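Local coordinates for serine acetyltransferase (Bacteroides vulgatus ATCC 8482, PDB 3F1X), which probably transfers an acetyl group from acetyl-CoA to the hydroxyl of serine, the step that commits serine to cysteine biosynthesis, at residues E77-L82 and A117-K122; T132-A137 and P155-I160; P252-D257 and V270-G275; A276-N281 and S292-R297. All blocks are in the same frame, centred on the assembly; numbering follows the deposited sequence.

Contact 1 (E77-L82 and A117-K122); sequences ETLFGL and ARFISK
The ring of F80 meets helix 109-120 at its rim: CE1 lies 3.9 Å from A117 N, close to the ring plane, and 4.1 Å from A117 CB. I120 approaches the same ring obliquely and makes its closer contacts with the stem of the side chain, its CD1 methyl lying 3.8 Å from F80 CB. The second flat group, F119, takes the CD2 methyl of L79 at its edge, near the ring plane. That pair is looser, with 4.5 Å between L79 CD2 and F119 CE2.

F80 holds CG anti to the backbone N (chi1 177°); the ring's CE1 is the atom nearest A117. In I120, chi2 is 166°, so that CD1 extends toward the F80 backbone, and the two side chains cross at about a right angle. L79 and I120 instead slide past each other in opposite directions, L79 CD2 coming to 4.1 Å from I120 CG1. The backbones stay apart, F80 CA and A117 CA being 6.7 Å from each other.

The contact also borders a subunit interface. The ring of Y6 of the second subunit meets that of F80 with the planes at about 45°, and A13 of that subunit packs on I120. F119 turns instead to helix 155-171 of its own chain, against I165 and L169.

The contact is almost wholly apolar, the A117 N at the edge of F80 being the one polar atom among the closest approaches, and it has neither hydrogen bonds nor charge pairs. What these two segments contribute is therefore van der Waals contact and burial of apolar surface.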
loop_
_atom_site.group_PDB
_atom_site.type_symbol
_atom_site.label_atom_id
_atom_site.label_comp_id
_atom_site.label_asym_id
_atom_site.label_seq_id
_atom_site.Cartn_x
_atom_site.Cartn_y
_atom_site.Cartn_z
ATOM N N GLU A 77 11.748 -20.054 2.755
ATOM C CA GLU A 77 10.380 -20.553 2.599
ATOM C C GLU A 77 9.538 -19.641 1.704
ATOM O O GLU A 77 8.793 -20.116 0.844
ATOM C CB GLU A 77 9.697 -20.677 3.965
ATOM C CG GLU A 77 8.196 -20.986 3.880
ATOM C CD GLU A 77 7.502 -20.954 5.239
ATOM O OE1 GLU A 77 7.729 -19.993 6.004
ATOM O OE2 GLU A 77 6.722 -21.877 5.540
ATOM N N THR A 78 9.649 -18.333 1.909
ATOM C CA THR A 78 8.882 -17.393 1.102
ATOM C C THR A 78 9.327 -17.522 -0.356
ATOM O O THR A 78 8.508 -17.570 -1.278
ATOM C CB THR A 78 9.112 -15.937 1.557
ATOM O OG1 THR A 78 8.902 -15.830 2.972
ATOM C CG2 THR A 78 8.158 -15.003 0.812
ATOM N N LEU A 79 10.640 -17.576 -0.551
ATOM C CA LEU A 79 11.215 -17.712 -1.879
ATOM C C LEU A 79 10.724 -18.996 -2.548
ATOM O O LEU A 79 10.372 -19.003 -3.728
ATOM C CB LEU A 79 12.743 -17.733 -1.797
ATOM C CG LEU A 79 13.468 -18.056 -3.105
ATOM C CD1 LEU A 79 13.050 -17.070 -4.170
ATOM C CD2 LEU A 79 14.980 -18.003 -2.897
ATOM N N PHE A 80 10.722 -20.085 -1.793
ATOM C CA PHE A 80 10.279 -21.359 -2.325
ATOM C C PHE A 80 8.856 -21.309 -2.865
ATOM O O PHE A 80 8.587 -21.811 -3.955
ATOM C CB PHE A 80 10.360 -22.436 -1.253
ATOM C CG PHE A 80 9.852 -23.766 -1.707
ATOM C CD1 PHE A 80 10.437 -24.414 -2.785
ATOM C CD2 PHE A 80 8.779 -24.374 -1.062
ATOM C CE1 PHE A 80 9.962 -25.650 -3.226
ATOM C CE2 PHE A 80 8.294 -25.612 -1.494
ATOM C CZ PHE A 80 8.891 -26.248 -2.577
ATOM N N GLY A 81 7.947 -20.732 -2.080
ATOM C CA GLY A 81 6.559 -20.629 -2.502
ATOM C C GLY A 81 6.431 -19.790 -3.761
ATOM O O GLY A 81 5.810 -20.209 -4.734
ATOM N N LEU A 82 7.025 -18.601 -3.738
ATOM C CA LEU A 82 6.984 -17.684 -4.870
ATOM C C LEU A 82 7.631 -18.277 -6.117
ATOM O O LEU A 82 7.055 -18.230 -7.202
ATOM C CB LEU A 82 7.697 -16.373 -4.504
ATOM C CG LEU A 82 6.916 -15.075 -4.243
ATOM C CD1 LEU A 82 5.567 -15.358 -3.633
ATOM C CD2 LEU A 82 7.743 -14.168 -3.344
ATOM N N ALA A 117 13.152 -26.011 -5.513
ATOM C CA ALA A 117 13.985 -26.481 -4.411
ATOM C C ALA A 117 15.420 -26.700 -4.912
ATOM O O ALA A 117 16.388 -26.394 -4.206
ATOM C CB ALA A 117 13.411 -27.774 -3.830
ATOM N N ARG A 118 15.551 -27.224 -6.128
ATOM C CA ARG A 118 16.868 -27.463 -6.726
ATOM C C ARG A 118 17.611 -26.131 -6.835
ATOM O O ARG A 118 18.808 -26.042 -6.551
ATOM C CB ARG A 118 16.732 -28.076 -8.121
ATOM C CG ARG A 118 16.067 -29.458 -8.177
ATOM C CD ARG A 118 16.950 -30.561 -7.611
ATOM N NE ARG A 118 16.310 -31.877 -7.675
ATOM C CZ ARG A 118 16.841 -32.991 -7.172
ATOM N NH1 ARG A 118 18.025 -32.949 -6.570
ATOM N NH2 ARG A 118 16.185 -34.144 -7.264
ATOM N N PHE A 119 16.898 -25.089 -7.255
ATOM C CA PHE A 119 17.522 -23.782 -7.367
ATOM C C PHE A 119 18.027 -23.325 -6.005
ATOM O O PHE A 119 19.161 -22.861 -5.876
ATOM C CB PHE A 119 16.537 -22.735 -7.884
ATOM C CG PHE A 119 17.058 -21.338 -7.772
ATOM C CD1 PHE A 119 18.010 -20.870 -8.675
ATOM C CD2 PHE A 119 16.671 -20.515 -6.714
ATOM C CE1 PHE A 119 18.579 -19.599 -8.524
ATOM C CE2 PHE A 119 17.230 -19.246 -6.549
ATOM C CZ PHE A 119 18.189 -18.788 -7.458
ATOM N N ILE A 120 17.169 -23.432 -4.997
ATOM C CA ILE A 120 17.531 -23.010 -3.651
ATOM C C ILE A 120 18.769 -23.719 -3.126
ATOM O O ILE A 120 19.556 -23.124 -2.393
ATOM C CB ILE A 120 16.350 -23.209 -2.677
ATOM C CG1 ILE A 120 15.294 -22.134 -2.946
ATOM C CG2 ILE A 120 16.842 -23.136 -1.229
ATOM C CD1 ILE A 120 13.960 -22.395 -2.311
ATOM N N SER A 121 18.942 -24.982 -3.507
ATOM C CA SER A 121 20.097 -25.754 -3.069
ATOM C C SER A 121 21.368 -25.212 -3.703
ATOM O O SER A 121 22.472 -25.603 -3.322
ATOM C CB SER A 121 19.948 -27.227 -3.449
ATOM O OG SER A 121 20.183 -27.422 -4.830
ATOM N N LYS A 122 21.207 -24.319 -4.676
ATOM C CA LYS A 122 22.345 -23.715 -5.359
ATOM C C LYS A 122 22.756 -22.369 -4.765
ATOM O O LYS A 122 23.787 -21.813 -5.144
ATOM C CB LYS A 122 22.041 -23.523 -6.849
ATOM C CG LYS A 122 22.416 -24.700 -7.733
ATOM C CD LYS A 122 21.638 -25.954 -7.394
ATOM C CE LYS A 122 22.060 -27.115 -8.294
ATOM N NZ LYS A 122 21.266 -28.355 -8.052
#

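Contact 2 (T132-A137 and P155-I160); sequences TDVEAA and PAIRAI
V134 and I157 face each other in an antiparallel helix pair of the helical domain, where helix 123-139 runs against helix 155-171. The short axes are 155° apart in direction and 10.6 Å distant at closest approach, and V134 CA and I157 CA are the nearest pair, at 6.9 Å.

The CD1 methyl of I157 does most of the touching. With chi2 at -64° it is swung toward the facing helix, where it sits 3.9 Å from V134 CG2 and 4.0 Å from V134 CA; A137 CB borders it more loosely at 4.4 Å. The V134 and I157 side chains cross at about a right angle.

One turn further along helix 155-171, the CG2 methyl of I160 lies 3.4 Å from D133 OD2, an apolar group set against a carboxylate. The polar needs of that buried carboxylate are met elsewhere: OD2 forms a salt bridge with R164 NE, and OD1 accepts a hydrogen bond from F203 N. D133 thus ties helix 123-139 both to the later part of helix 155-171 and to the loop before strand 204-206. The nearby arginine would probably favour the charged form of the acid.

F203 and I205 pack on I160 and A156, which places the pair directly against early coils of the β-helix. Such a junction, an α-helical N-terminal domain seated on a left-handed parallel β-helix, is characteristic of serine acetyltransferases.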
loop_
_atom_site.group_PDB
_atom_site.type_symbol
_atom_site.label_atom_id
_atom_site.label_comp_id
_atom_site.label_asym_id
_atom_site.label_seq_id
_atom_site.Cartn_x
_atom_site.Cartn_y
_atom_site.Cartn_z
ATOM N N THR A 132 33.253 -13.622 -4.896
ATOM C CA THR A 132 34.452 -13.285 -5.663
ATOM C C THR A 132 34.201 -12.059 -6.530
ATOM O O THR A 132 35.120 -11.272 -6.788
ATOM C CB THR A 132 34.923 -14.463 -6.555
ATOM O OG1 THR A 132 33.999 -14.668 -7.629
ATOM C CG2 THR A 132 35.038 -15.734 -5.717
ATOM N N ASP A 133 32.960 -11.894 -6.986
ATOM C CA ASP A 133 32.610 -10.734 -7.814
ATOM C C ASP A 133 32.693 -9.464 -6.965
ATOM O O ASP A 133 33.167 -8.430 -7.433
ATOM C CB ASP A 133 31.193 -10.857 -8.382
ATOM C CG ASP A 133 31.008 -12.091 -9.238
ATOM O OD1 ASP A 133 31.949 -12.465 -9.970
ATOM O OD2 ASP A 133 29.911 -12.680 -9.194
ATOM N N VAL A 134 32.222 -9.542 -5.724
ATOM C CA VAL A 134 32.279 -8.391 -4.830
ATOM C C VAL A 134 33.736 -8.036 -4.532
ATOM O O VAL A 134 34.096 -6.858 -4.478
ATOM C CB VAL A 134 31.564 -8.664 -3.495
ATOM C CG1 VAL A 134 31.820 -7.518 -2.537
ATOM C CG2 VAL A 134 30.065 -8.826 -3.724
ATOM N N GLU A 135 34.570 -9.056 -4.335
ATOM C CA GLU A 135 35.985 -8.835 -4.055
ATOM C C GLU A 135 36.668 -8.153 -5.232
ATOM O O GLU A 135 37.469 -7.240 -5.046
ATOM C CB GLU A 135 36.683 -10.164 -3.771
ATOM C CG GLU A 135 36.340 -10.772 -2.430
ATOM C CD GLU A 135 36.769 -12.223 -2.333
ATOM O OE1 GLU A 135 37.947 -12.516 -2.633
ATOM O OE2 GLU A 135 35.926 -13.069 -1.960
ATOM N N ALA A 136 36.348 -8.601 -6.443
ATOM C CA ALA A 136 36.932 -8.025 -7.643
ATOM C C ALA A 136 36.484 -6.575 -7.798
ATOM O O ALA A 136 37.256 -5.723 -8.248
ATOM C CB ALA A 136 36.526 -8.836 -8.867
ATOM N N ALA A 137 35.241 -6.294 -7.419
ATOM C CA ALA A 137 34.706 -4.937 -7.524
ATOM C C ALA A 137 35.400 -4.001 -6.539
ATOM O O ALA A 137 35.621 -2.827 -6.835
ATOM C CB ALA A 137 33.197 -4.944 -7.271
ATOM N N PRO A 155 25.254 -0.885 -8.559
ATOM C CA PRO A 155 24.353 -1.485 -9.546
ATOM C C PRO A 155 24.899 -2.748 -10.210
ATOM O O PRO A 155 24.147 -3.672 -10.506
ATOM C CB PRO A 155 24.133 -0.351 -10.541
ATOM C CG PRO A 155 25.456 0.387 -10.499
ATOM C CD PRO A 155 25.744 0.429 -9.016
ATOM N N ALA A 156 26.207 -2.785 -10.433
ATOM C CA ALA A 156 26.840 -3.931 -11.069
ATOM C C ALA A 156 26.599 -5.236 -10.316
ATOM O O ALA A 156 26.282 -6.255 -10.924
ATOM C CB ALA A 156 28.332 -3.685 -11.220
ATOM N N ILE A 157 26.749 -5.209 -8.995
ATOM C CA ILE A 157 26.542 -6.413 -8.201
ATOM C C ILE A 157 25.116 -6.922 -8.347
ATOM O O ILE A 157 24.882 -8.124 -8.358
ATOM C CB ILE A 157 26.829 -6.171 -6.709
ATOM C CG1 ILE A 157 28.287 -5.765 -6.530
ATOM C CG2 ILE A 157 26.567 -7.452 -5.910
ATOM C CD1 ILE A 157 29.274 -6.840 -6.937
ATOM N N ARG A 158 24.171 -5.995 -8.466
ATOM C CA ARG A 158 22.769 -6.346 -8.623
ATOM C C ARG A 158 22.536 -7.029 -9.962
ATOM O O ARG A 158 21.840 -8.039 -10.036
ATOM C CB ARG A 158 21.897 -5.090 -8.505
ATOM C CG ARG A 158 21.887 -4.520 -7.103
ATOM C CD ARG A 158 21.162 -3.188 -7.003
ATOM N NE ARG A 158 21.184 -2.676 -5.633
ATOM C CZ ARG A 158 20.629 -1.528 -5.251
ATOM N NH1 ARG A 158 20.697 -1.140 -3.982
ATOM N NH2 ARG A 158 20.008 -0.766 -6.142
ATOM N N ALA A 159 23.126 -6.477 -11.022
ATOM C CA ALA A 159 22.977 -7.056 -12.357
ATOM C C ALA A 159 23.646 -8.427 -12.415
ATOM O O ALA A 159 23.070 -9.384 -12.925
ATOM C CB ALA A 159 23.592 -6.129 -13.404
ATOM N N ILE A 160 24.863 -8.518 -11.888
ATOM C CA ILE A 160 25.599 -9.779 -11.892
ATOM C C ILE A 160 24.872 -10.824 -11.041
ATOM O O ILE A 160 24.821 -12.002 -11.398
ATOM C CB ILE A 160 27.048 -9.568 -11.380
ATOM C CG1 ILE A 160 27.805 -8.674 -12.361
ATOM C CG2 ILE A 160 27.781 -10.908 -11.244
ATOM C CD1 ILE A 160 29.131 -8.179 -11.842
#

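Contact 3 (P252-D257 and V270-G275); sequences PILEDD and VTIGKG
I253 and T271 form one rung of a parallel β-ladder, and L254 with I272 the next. Three backbone bonds join them in alternation: I253 N donates to V270 O, I272 N to I253 O (2.8 Å between N and O) and E255 N to I272 O. All three are straight, the last with an N-H...O angle of 172°.

Past the ladder a side chain takes over. E255 OE1 accepts from K274 N at 2.7 Å, using the lone pair that points away from OE2; the bond is more bent, at 147°. The extended chain of E255 beyond CG brings the carboxylate across G273, whose CA is 3.3 Å from OE1. Backbone pairing then resumes, with G275 N donating to D256 O at 2.9 Å.

The outward sides are served by neighbouring coils. P252 and L254 bond through their backbones to I218 and G220, T271 pairs likewise with V288, and D256 OD1 accepts from N221 N.

L254 and I272 lie side by side on the buried face, pointing the same way. Their CD1 atoms are 3.3 Å apart, tighter than usual for two methyls. I253 and T271 form a similar pair on the other face, with T271 OG1 3.9 Å from I253 CB.

Equivalent residues of successive turns stacked in register, with short parallel strands and an aliphatic ladder inside, are the signature of the left-handed β-helix built from hexapeptide repeats.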
loop_
_atom_site.group_PDB
_atom_site.type_symbol
_atom_site.label_atom_id
_atom_site.label_comp_id
_atom_site.label_asym_id
_atom_site.label_seq_id
_atom_site.Cartn_x
_atom_site.Cartn_y
_atom_site.Cartn_z
ATOM N N PRO A 252 31.569 -13.253 -28.822
ATOM C CA PRO A 252 32.967 -13.214 -28.382
ATOM C C PRO A 252 33.360 -14.085 -27.204
ATOM O O PRO A 252 32.530 -14.504 -26.394
ATOM C CB PRO A 252 33.197 -11.732 -28.064
ATOM C CG PRO A 252 32.163 -11.024 -28.899
ATOM C CD PRO A 252 30.965 -11.915 -28.720
ATOM N N ILE A 253 34.660 -14.331 -27.128
ATOM C CA ILE A 253 35.255 -15.093 -26.057
ATOM C C ILE A 253 36.324 -14.199 -25.444
ATOM O O ILE A 253 37.236 -13.753 -26.140
ATOM C CB ILE A 253 35.956 -16.362 -26.565
ATOM C CG1 ILE A 253 34.957 -17.285 -27.262
ATOM C CG2 ILE A 253 36.634 -17.064 -25.401
ATOM C CD1 ILE A 253 35.591 -18.548 -27.808
ATOM N N LEU A 254 36.198 -13.908 -24.158
ATOM C CA LEU A 254 37.199 -13.099 -23.475
ATOM C C LEU A 254 37.908 -14.016 -22.502
ATOM O O LEU A 254 37.271 -14.616 -21.636
ATOM C CB LEU A 254 36.549 -11.938 -22.705
ATOM C CG LEU A 254 36.269 -10.634 -23.456
ATOM C CD1 LEU A 254 35.326 -10.902 -24.608
ATOM C CD2 LEU A 254 35.679 -9.597 -22.486
ATOM N N GLU A 255 39.225 -14.134 -22.644
ATOM C CA GLU A 255 40.003 -14.983 -21.748
ATOM C C GLU A 255 40.231 -14.245 -20.425
ATOM O O GLU A 255 39.784 -13.105 -20.257
ATOM C CB GLU A 255 41.341 -15.359 -22.395
ATOM C CG GLU A 255 41.191 -15.991 -23.776
ATOM C CD GLU A 255 42.467 -16.646 -24.294
ATOM O OE1 GLU A 255 43.571 -16.118 -24.044
ATOM O OE2 GLU A 255 42.363 -17.688 -24.973
ATOM N N ASP A 256 40.918 -14.896 -19.489
ATOM C CA ASP A 256 41.179 -14.304 -18.177
ATOM C C ASP A 256 41.923 -12.970 -18.195
ATOM O O ASP A 256 42.650 -12.656 -19.139
ATOM C CB ASP A 256 41.981 -15.272 -17.291
ATOM C CG ASP A 256 41.281 -16.612 -17.084
ATOM O OD1 ASP A 256 40.063 -16.714 -17.336
ATOM O OD2 ASP A 256 41.958 -17.572 -16.652
ATOM N N ASP A 257 41.719 -12.199 -17.128
ATOM C CA ASP A 257 42.387 -10.913 -16.915
ATOM C C ASP A 257 42.214 -9.874 -18.021
ATOM O O ASP A 257 43.074 -9.020 -18.213
ATOM C CB ASP A 257 43.884 -11.163 -16.683
ATOM C CG ASP A 257 44.156 -12.039 -15.462
ATOM O OD1 ASP A 257 45.293 -12.541 -15.332
ATOM O OD2 ASP A 257 43.245 -12.224 -14.628
ATOM N N VAL A 270 35.199 -13.616 -32.195
ATOM C CA VAL A 270 36.401 -12.927 -31.783
ATOM C C VAL A 270 36.845 -13.387 -30.406
ATOM O O VAL A 270 36.021 -13.568 -29.509
ATOM C CB VAL A 270 36.169 -11.402 -31.764
ATOM C CG1 VAL A 270 37.351 -10.694 -31.130
ATOM C CG2 VAL A 270 35.948 -10.899 -33.183
ATOM N N THR A 271 38.151 -13.582 -30.255
ATOM C CA THR A 271 38.721 -13.998 -28.985
ATOM C C THR A 271 39.675 -12.922 -28.493
ATOM O O THR A 271 40.583 -12.508 -29.223
ATOM C CB THR A 271 39.514 -15.318 -29.116
ATOM O OG1 THR A 271 38.620 -16.371 -29.478
ATOM C CG2 THR A 271 40.192 -15.674 -27.804
ATOM N N ILE A 272 39.454 -12.450 -27.274
ATOM C CA ILE A 272 40.333 -11.457 -26.679
ATOM C C ILE A 272 41.244 -12.267 -25.764
ATOM O O ILE A 272 40.792 -12.813 -24.755
ATOM C CB ILE A 272 39.553 -10.409 -25.839
ATOM C CG1 ILE A 272 38.620 -9.600 -26.735
ATOM C CG2 ILE A 272 40.525 -9.481 -25.144
ATOM C CD1 ILE A 272 37.390 -10.343 -27.139
ATOM N N GLY A 273 42.516 -12.364 -26.141
ATOM C CA GLY A 273 43.492 -13.132 -25.380
ATOM C C GLY A 273 43.667 -12.701 -23.939
ATOM O O GLY A 273 43.460 -11.536 -23.609
ATOM N N LYS A 274 44.064 -13.631 -23.074
ATOM C CA LYS A 274 44.223 -13.289 -21.666
ATOM C C LYS A 274 45.183 -12.128 -21.425
ATOM O O LYS A 274 46.199 -11.970 -22.111
ATOM C CB LYS A 274 44.653 -14.513 -20.843
ATOM C CG LYS A 274 45.911 -15.214 -21.288
ATOM C CD LYS A 274 46.250 -16.349 -20.325
ATOM C CE LYS A 274 47.504 -17.103 -20.756
ATOM N NZ LYS A 274 47.878 -18.185 -19.795
ATOM N N GLY A 275 44.827 -11.302 -20.452
ATOM C CA GLY A 275 45.654 -10.165 -20.107
ATOM C C GLY A 275 45.616 -9.035 -21.115
ATOM O O GLY A 275 46.298 -8.028 -20.936
#

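Contact 4 (A276-N281 and S292-R297); sequences ATVGGN and SRIVQR
T277 and R293 pair in parallel at the tightly held end of this contact, followed by V278 with I294. T277 N donates to S292 O, I294 N to T277 O, and G279 N to I294 O, the last with 2.7 Å between N and O. At the start, A276 CB also rests 3.5 Å from S292 O.

Side chains add less. V278 CG2 and I294 CG2 meet at 4.2 Å on the inner face, alongside each other. On the other face the R293 chain bends at chi3 (-90°, placing NE), and T277 OG1 lies over one face of the guanidinium, offset toward the rim and 4.2 Å from NH2.

Beyond G279 the direct ladder gives way to water. One water donates to G280 O at 2.8 Å and accepts from Q296 N at 2.9 Å, bridging the two segments where both have left the strand. There Q296 also packs on N281 of the second subunit and on Q296 of the fourth.

The chemistry is therefore mixed: straight backbone bonds fix the register of the last coil, whereas its outgoing end is joined by a water bridge and packs on I282 of the same chain and on neighbouring subunits.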
loop_
_atom_site.group_PDB
_atom_site.type_symbol
_atom_site.label_atom_id
_atom_site.label_comp_id
_atom_site.label_asym_id
_atom_site.label_seq_id
_atom_site.Cartn_x
_atom_site.Cartn_y
_atom_site.Cartn_z
ATOM N N ALA A 276 44.827 -9.178 -22.174
ATOM C CA ALA A 276 44.755 -8.112 -23.167
ATOM C C ALA A 276 43.867 -6.968 -22.703
ATOM O O ALA A 276 43.004 -7.136 -21.832
ATOM C CB ALA A 276 44.250 -8.644 -24.491
ATOM N N THR A 277 44.095 -5.802 -23.294
ATOM C CA THR A 277 43.333 -4.606 -22.974
ATOM C C THR A 277 42.733 -4.026 -24.254
ATOM O O THR A 277 43.437 -3.833 -25.251
ATOM C CB THR A 277 44.229 -3.542 -22.313
ATOM O OG1 THR A 277 44.711 -4.040 -21.058
ATOM C CG2 THR A 277 43.452 -2.251 -22.075
ATOM N N VAL A 278 41.427 -3.766 -24.222
ATOM C CA VAL A 278 40.720 -3.205 -25.368
ATOM C C VAL A 278 40.317 -1.781 -25.028
ATOM O O VAL A 278 39.483 -1.550 -24.143
ATOM C CB VAL A 278 39.442 -4.023 -25.715
ATOM C CG1 VAL A 278 38.675 -3.353 -26.859
ATOM C CG2 VAL A 278 39.817 -5.448 -26.110
ATOM N N GLY A 279 40.921 -0.827 -25.728
ATOM C CA GLY A 279 40.613 0.571 -25.493
ATOM C C GLY A 279 39.155 0.882 -25.785
ATOM O O GLY A 279 38.455 0.083 -26.400
ATOM N N GLY A 280 38.694 2.055 -25.363
ATOM C CA GLY A 280 37.307 2.404 -25.599
ATOM C C GLY A 280 36.992 2.983 -26.962
ATOM O O GLY A 280 37.890 3.334 -27.732
ATOM N N ASN A 281 35.703 3.055 -27.263
ATOM C CA ASN A 281 35.210 3.638 -28.510
ATOM C C ASN A 281 35.670 2.978 -29.800
ATOM O O ASN A 281 35.734 3.634 -30.837
ATOM C CB ASN A 281 35.573 5.118 -28.553
ATOM C CG ASN A 281 35.011 5.878 -27.370
ATOM O OD1 ASN A 281 33.805 6.122 -27.290
ATOM N ND2 ASN A 281 35.877 6.234 -26.434
ATOM N N SER A 292 48.167 -7.990 -25.281
ATOM C CA SER A 292 48.337 -6.820 -26.137
ATOM C C SER A 292 47.337 -5.723 -25.803
ATOM O O SER A 292 46.415 -5.923 -25.007
ATOM C CB SER A 292 48.177 -7.207 -27.605
ATOM O OG SER A 292 46.825 -7.503 -27.907
ATOM N N ARG A 293 47.528 -4.561 -26.419
ATOM C CA ARG A 293 46.638 -3.433 -26.207
ATOM C C ARG A 293 46.225 -2.869 -27.560
ATOM O O ARG A 293 47.064 -2.687 -28.446
ATOM C CB ARG A 293 47.331 -2.349 -25.375
ATOM C CG ARG A 293 46.472 -1.109 -25.152
ATOM C CD ARG A 293 47.220 0.002 -24.419
ATOM N NE ARG A 293 47.085 -0.075 -22.963
ATOM C CZ ARG A 293 47.688 -0.972 -22.189
ATOM N NH1 ARG A 293 48.483 -1.893 -22.719
ATOM N NH2 ARG A 293 47.499 -0.938 -20.876
ATOM N N ILE A 294 44.931 -2.616 -27.721
ATOM C CA ILE A 294 44.412 -2.064 -28.966
ATOM C C ILE A 294 43.607 -0.810 -28.646
ATOM O O ILE A 294 42.681 -0.842 -27.833
ATOM C CB ILE A 294 43.532 -3.098 -29.713
ATOM C CG1 ILE A 294 42.995 -2.492 -31.014
ATOM C CG2 ILE A 294 42.394 -3.560 -28.830
ATOM C CD1 ILE A 294 42.316 -3.499 -31.923
ATOM N N VAL A 295 43.982 0.299 -29.275
ATOM C CA VAL A 295 43.316 1.575 -29.041
ATOM C C VAL A 295 42.891 2.266 -30.330
ATOM O O VAL A 295 43.403 1.966 -31.410
ATOM C CB VAL A 295 44.234 2.540 -28.256
ATOM C CG1 VAL A 295 44.535 1.967 -26.882
ATOM C CG2 VAL A 295 45.522 2.779 -29.028
ATOM N N GLN A 296 41.955 3.201 -30.201
ATOM C CA GLN A 296 41.448 3.949 -31.342
ATOM C C GLN A 296 42.556 4.763 -32.011
ATOM O O GLN A 296 43.472 5.250 -31.347
ATOM C CB GLN A 296 40.325 4.889 -30.888
ATOM C CG GLN A 296 39.575 5.574 -32.019
ATOM C CD GLN A 296 38.511 6.536 -31.512
ATOM O OE1 GLN A 296 37.317 6.369 -31.784
ATOM N NE2 GLN A 296 38.940 7.547 -30.771
ATOM N N ARG A 297 42.460 4.912 -33.330
ATOM C CA ARG A 297 43.438 5.680 -34.092
ATOM C C ARG A 297 43.384 7.126 -33.602
ATOM O O ARG A 297 42.348 7.583 -33.109
ATOM C CB ARG A 297 43.106 5.603 -35.585
ATOM C CG ARG A 297 44.322 5.658 -36.493
ATOM C CD ARG A 297 43.964 5.319 -37.937
ATOM N NE ARG A 297 45.157 5.187 -38.771
ATOM C CZ ARG A 297 45.996 6.183 -39.043
ATOM N NH1 ARG A 297 45.775 7.396 -38.555
ATOM N NH2 ARG A 297 47.070 5.961 -39.789
HETATM O O HOH W 1 40.672 3.267 -27.572
#

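Contacts 3 and 4 are successive parts of one β-helix: their centres are 13 Å apart and they touch, I272 CG2 lying 4.2 Å from V278 CG2, so the inner ladder of one sheet meets that of the next. Contact 2 stands at the junction with the helical domain, its centre 20 Å from that of contact 3. Contact 1 lies further from the β-helix in the helical part, 22 Å from contact 2 and 43 Å from contact 4, centre to centre. Contacts 1 and 4, on opposite sides of the chain's centre, both reach the second subunit. As in relatives, the active site probably lies between neighbouring β-helices, whose coils contacts 3 and 4 build.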